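Local coordinates for protein glycerophosphoryl diester phosphodiesterase (Parabacteroides distasonis, PDB 3MZ2) that probably hydrolyses glycerophosphodiesters to an alcohol and glycerol phosphate, using a TIM-barrel fold, at residues A[21-26]-A[31-36]; A[254-257]-A[262-265]. All blocks are in the same frame, centred on the assembly; numbering follows the deposited sequence. Where two conformers were deposited one is given.

Contact 1. Residues A[21-26]-A[31-36]; sequences ISFYQY and IPLISG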
loop_
_atom_site.group_PDB
_atom_site.type_symbol
_atom_site.label_atom_id
_atom_site.label_comp_id
_atom_site.label_asym_id
_atom_site.label_seq_id
_atom_site.Cartn_x
_atom_site.Cartn_y
_atom_site.Cartn_z
ATOM N N ILE A 21 -7.411 0.232 26.253
ATOM C CA ILE A 21 -6.307 1.181 26.534
ATOM C C ILE A 21 -5.474 0.657 27.699
ATOM O O ILE A 21 -4.257 0.596 27.640
ATOM C CB ILE A 21 -6.874 2.600 26.840
ATOM C CG1 ILE A 21 -7.431 3.234 25.577
ATOM C CG2 ILE A 21 -5.831 3.531 27.535
ATOM C CD1 ILE A 21 -8.353 4.432 25.844
ATOM N N SER A 22 -6.153 0.183 28.745
ATOM C CA SER A 22 -5.437 -0.371 29.881
ATOM C C SER A 22 -4.563 -1.554 29.506
ATOM O O SER A 22 -3.386 -1.646 29.933
ATOM C CB SER A 22 -6.423 -0.832 30.940
ATOM O OG SER A 22 -5.745 -1.146 32.139
ATOM N N PHE A 23 -5.140 -2.462 28.720
ATOM C CA PHE A 23 -4.452 -3.669 28.258
ATOM C C PHE A 23 -3.111 -3.285 27.613
ATOM O O PHE A 23 -2.086 -3.902 27.882
ATOM C CB PHE A 23 -5.356 -4.459 27.271
ATOM C CG PHE A 23 -4.741 -5.751 26.725
ATOM C CD1 PHE A 23 -4.622 -6.887 27.526
ATOM C CD2 PHE A 23 -4.266 -5.823 25.429
ATOM C CE1 PHE A 23 -4.101 -8.067 27.018
ATOM C CE2 PHE A 23 -3.717 -6.988 24.929
ATOM C CZ PHE A 23 -3.647 -8.106 25.730
ATOM N N TYR A 24 -3.146 -2.227 26.820
ATOM C CA TYR A 24 -1.974 -1.769 26.068
ATOM C C TYR A 24 -1.152 -0.667 26.776
ATOM O O TYR A 24 -0.215 -0.152 26.164
ATOM C CB TYR A 24 -2.362 -1.314 24.642
ATOM C CG TYR A 24 -2.551 -2.520 23.726
ATOM C CD1 TYR A 24 -1.498 -3.389 23.483
ATOM C CD2 TYR A 24 -3.774 -2.767 23.104
ATOM C CE1 TYR A 24 -1.645 -4.494 22.691
ATOM C CE2 TYR A 24 -3.925 -3.856 22.306
ATOM C CZ TYR A 24 -2.850 -4.713 22.058
ATOM O OH TYR A 24 -3.026 -5.855 21.270
ATOM N N GLN A 25 -1.475 -0.319 28.019
ATOM C CA GLN A 25 -0.627 0.604 28.791
ATOM C C GLN A 25 0.577 -0.175 29.298
ATOM O O GLN A 25 0.443 -1.146 30.103
ATOM C CB GLN A 25 -1.376 1.254 29.971
ATOM C CG GLN A 25 -0.536 2.246 30.810
ATOM C CD GLN A 25 -0.160 3.538 30.050
ATOM O OE1 GLN A 25 -0.558 3.741 28.899
ATOM N NE2 GLN A 25 0.601 4.421 30.710
ATOM N N TYR A 26 1.746 0.238 28.857
ATOM C CA TYR A 26 2.984 -0.371 29.321
ATOM C C TYR A 26 3.049 -0.369 30.838
ATOM O O TYR A 26 2.717 0.607 31.515
ATOM C CB TYR A 26 4.235 0.293 28.703
ATOM C CG TYR A 26 5.521 -0.294 29.235
ATOM C CD1 TYR A 26 6.021 -1.489 28.719
ATOM C CD2 TYR A 26 6.191 0.305 30.283
ATOM C CE1 TYR A 26 7.176 -2.058 29.230
ATOM C CE2 TYR A 26 7.361 -0.239 30.767
ATOM C CZ TYR A 26 7.848 -1.414 30.236
ATOM O OH TYR A 26 9.007 -1.986 30.730
ATOM N N ILE A 31 2.812 -8.860 30.736
ATOM C CA ILE A 31 2.889 -10.217 30.187
ATOM C C ILE A 31 3.297 -10.107 28.719
ATOM O O ILE A 31 2.664 -9.358 27.963
ATOM C CB ILE A 31 1.526 -10.923 30.312
ATOM C CG1 ILE A 31 1.236 -11.181 31.799
ATOM C CG2 ILE A 31 1.464 -12.262 29.521
ATOM C CD1 ILE A 31 -0.125 -11.713 32.022
ATOM N N PRO A 32 4.307 -10.887 28.303
ATOM C CA PRO A 32 4.665 -10.867 26.882
ATOM C C PRO A 32 3.454 -11.245 26.045
ATOM O O PRO A 32 2.755 -12.224 26.395
ATOM C CB PRO A 32 5.767 -11.943 26.781
ATOM C CG PRO A 32 6.425 -11.898 28.126
ATOM C CD PRO A 32 5.259 -11.662 29.103
ATOM N N LEU A 33 3.238 -10.517 24.952
ATOM C CA LEU A 33 2.079 -10.709 24.083
ATOM C C LEU A 33 2.429 -11.312 22.722
ATOM O O LEU A 33 3.549 -11.151 22.240
ATOM C CB LEU A 33 1.354 -9.391 23.901
ATOM C CG LEU A 33 0.815 -8.781 25.164
ATOM C CD1 LEU A 33 0.044 -7.490 24.796
ATOM C CD2 LEU A 33 -0.117 -9.731 26.009
ATOM N N ILE A 34 1.494 -12.016 22.098
ATOM C CA ILE A 34 1.678 -12.614 20.793
ATOM C C ILE A 34 0.561 -12.165 19.867
ATOM O O ILE A 34 -0.642 -12.108 20.245
ATOM C CB ILE A 34 1.670 -14.133 20.876
ATOM C CG1 ILE A 34 2.793 -14.678 21.777
ATOM C CG2 ILE A 34 1.839 -14.797 19.469
ATOM C CD1 ILE A 34 2.796 -16.231 22.014
ATOM N N SER A 35 0.950 -11.823 18.654
ATOM C CA SER A 35 -0.018 -11.473 17.599
ATOM C C SER A 35 0.232 -12.345 16.385
ATOM O O SER A 35 1.379 -12.530 15.979
ATOM C CB SER A 35 0.098 -9.978 17.270
ATOM O OG SER A 35 -0.971 -9.525 16.472
ATOM N N GLY A 36 -0.834 -12.930 15.840
ATOM C CA GLY A 36 -0.755 -13.783 14.678
ATOM C C GLY A 36 -0.714 -12.946 13.438
ATOM O O GLY A 36 -1.719 -12.318 13.071
#
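Leu33 pushes its two methyl groups against the far end of the Phe23 ring, the two side chains reaching for each other from opposite directions. CD1 lies 3.8 Å from Phe23 CE2, and the second branch, CD2, is 3.9 Å from Phe23 CZ, so both methyls of the leucine fork meet the CE2-CZ end of the ring, CD1 obliquely. The same CD1 also comes within 4.0 Å of Tyr24 CE1, the leucine and tyrosine side chains running at a slant to one another. The two aromatic rings are turned against each other: Phe23 CD2 stands 3.6 Å above the centre of one face of the Tyr24 ring, while Tyr24 CD2 sits in plane at the edge of the Phe23 ring. A fully extended first torsion (chi1 -180°) swings the Phe23 ring from the last turn of helix 17-23 toward the strand. No hydrogen bond joins the segments; the contact is buried and wholly apolar. Phe288, edge-to-face with Phe23, and Phe289, touching both Phe23 and Leu33, enlarge the cluster. Leu33 opens the first barrel strand and points inward, and the helix before it covers the N-terminal end of the barrel interior, as in many TIM barrels.

Contact 2. Residues A[254-257]-A[262-265]; sequences MIIR and IIES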
loop_
_atom_site.group_PDB
_atom_site.type_symbol
_atom_site.label_atom_id
_atom_site.label_comp_id
_atom_site.label_asym_id
_atom_site.label_seq_id
_atom_site.Cartn_x
_atom_site.Cartn_y
_atom_site.Cartn_z
HETATM N N MSE A 254 15.075 -14.409 22.767
HETATM C CA MSE A 254 16.015 -13.283 22.746
HETATM C C MSE A 254 15.242 -11.961 22.599
HETATM O O MSE A 254 15.533 -10.979 23.282
HETATM C CB MSE A 254 17.030 -13.481 21.621
HETATM C CG MSE A 254 17.959 -12.344 21.435
HETATM SE SE MSE A 254 19.659 -12.956 20.631
HETATM C CE MSE A 254 18.964 -13.789 18.958
ATOM N N ILE A 255 14.198 -11.956 21.760
ATOM C CA ILE A 255 13.398 -10.755 21.566
ATOM C C ILE A 255 12.773 -10.313 22.882
ATOM O O ILE A 255 12.850 -9.133 23.238
ATOM C CB ILE A 255 12.329 -10.909 20.483
ATOM C CG1 ILE A 255 13.022 -11.027 19.118
ATOM C CG2 ILE A 255 11.370 -9.718 20.530
ATOM C CD1 ILE A 255 12.182 -11.699 18.024
ATOM N N ILE A 256 12.198 -11.252 23.639
ATOM C CA ILE A 256 11.591 -10.914 24.922
ATOM C C ILE A 256 12.691 -10.435 25.933
ATOM O O ILE A 256 12.527 -9.437 26.646
ATOM C CB ILE A 256 10.744 -12.090 25.478
ATOM C CG1 ILE A 256 9.580 -12.429 24.516
ATOM C CG2 ILE A 256 10.194 -11.779 26.866
ATOM C CD1 ILE A 256 8.675 -11.220 24.138
ATOM N N ARG A 257 13.837 -11.097 25.916
ATOM C CA ARG A 257 14.918 -10.753 26.842
ATOM C C ARG A 257 15.437 -9.323 26.578
ATOM O O ARG A 257 15.961 -8.677 27.521
ATOM C CB ARG A 257 16.069 -11.755 26.722
ATOM C CG ARG A 257 15.806 -13.139 27.280
ATOM C CD ARG A 257 17.135 -13.939 27.269
ATOM N NE ARG A 257 16.905 -15.373 27.516
ATOM C CZ ARG A 257 17.012 -16.361 26.607
ATOM N NH1 ARG A 257 17.385 -16.125 25.339
ATOM N NH2 ARG A 257 16.749 -17.614 26.980
ATOM N N ILE A 262 5.707 -7.398 22.559
ATOM C CA ILE A 262 4.799 -8.146 21.706
ATOM C C ILE A 262 5.609 -8.716 20.539
ATOM O O ILE A 262 6.434 -8.030 19.967
ATOM C CB ILE A 262 3.633 -7.237 21.150
ATOM C CG1 ILE A 262 2.989 -6.372 22.271
ATOM C CG2 ILE A 262 2.617 -8.101 20.422
ATOM C CD1 ILE A 262 1.986 -5.315 21.803
ATOM N N ILE A 263 5.400 -10.003 20.245
ATOM C CA ILE A 263 5.926 -10.613 19.002
ATOM C C ILE A 263 4.780 -10.876 18.039
ATOM O O ILE A 263 3.799 -11.592 18.412
ATOM C CB ILE A 263 6.663 -11.913 19.290
ATOM C CG1 ILE A 263 7.955 -11.582 20.027
ATOM C CG2 ILE A 263 6.990 -12.632 17.978
ATOM C CD1 ILE A 263 8.656 -12.826 20.642
ATOM N N GLU A 264 4.843 -10.281 16.854
ATOM C CA GLU A 264 3.962 -10.646 15.737
ATOM C C GLU A 264 4.664 -11.658 14.845
ATOM O O GLU A 264 5.781 -11.418 14.384
ATOM C CB GLU A 264 3.571 -9.436 14.896
ATOM C CG GLU A 264 2.656 -9.775 13.728
ATOM C CD GLU A 264 2.559 -8.640 12.732
ATOM O OE1 GLU A 264 3.556 -8.334 12.041
ATOM O OE2 GLU A 264 1.506 -8.046 12.661
ATOM N N SER A 265 3.989 -12.778 14.583
ATOM C CA SER A 265 4.615 -13.923 13.942
ATOM C C SER A 265 3.662 -14.699 13.080
ATOM O O SER A 265 2.443 -14.799 13.412
ATOM C CB SER A 265 5.223 -14.822 15.040
ATOM O OG SER A 265 5.803 -16.013 14.560
#
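Ile263 contributes the most surface to this contact and points from its strand toward helix 245-257, where its side chain meets both Ile255 and Ile256. Its CG1 lies 3.9 Å from Ile255 CG2, and its terminal methyl CD1 continues outward to within 3.8 Å of Ile256 CD1. The two helix residues approach differently. Ile255 sets off toward the strand and touches it with its short branch, CG2, whereas Ile256 leaves the helix at an angle and bends back: successive turns at chi1 -62° and chi2 -53° fold its CD1 toward Ile263. Ile263 itself is extended at the second torsion (chi2 168°), which carries CD1 out to Ile256 CG1, 4.0 Å away. Helix 245-257 is the crossover of a beta-alpha-beta unit between the parallel strands 231-234 and 262-265, and these isoleucines belong to the apolar layer between helix and sheet in the TIM barrel. Cut back to an alanine, Ile263 would probably leave a gap between helix and strand, and Ile255 CG2 and Ile256 CD1 would lose their shared partner. Ile255 also rests on Ile233 of the preceding strand. On the other flank, Val271 and Ile275 of helix 268-275, the next helix around the barrel, touch Ile263 and Ile256, respectively.

Contacts 1 and 2 meet through the barrel sheet, their centres 12 Å apart. Strands 33-36 and 262-265 are parallel neighbours, probably hydrogen-bonded from Ser35 N to Ile263 O at 2.9 Å and from Leu33 O to Ile263 N at 3.0 Å. Ile263 thus pairs by its backbone with contact 1 while its side chain serves contact 2. Ile262, pointing away from the helix of contact 2, touches Leu33 and Tyr24 inside the barrel. TIM-barrel active sites lie at the C-terminal strand ends, so contact 1 sits toward the opposite end; Glu264, touching His37 just beyond strand 33-36, is nearer that site. Tetraethylene glycol, probably from the crystallisation liquor, lies about 4 Å from the Leu33 side chain and, separately considered, equally near that of Ile256.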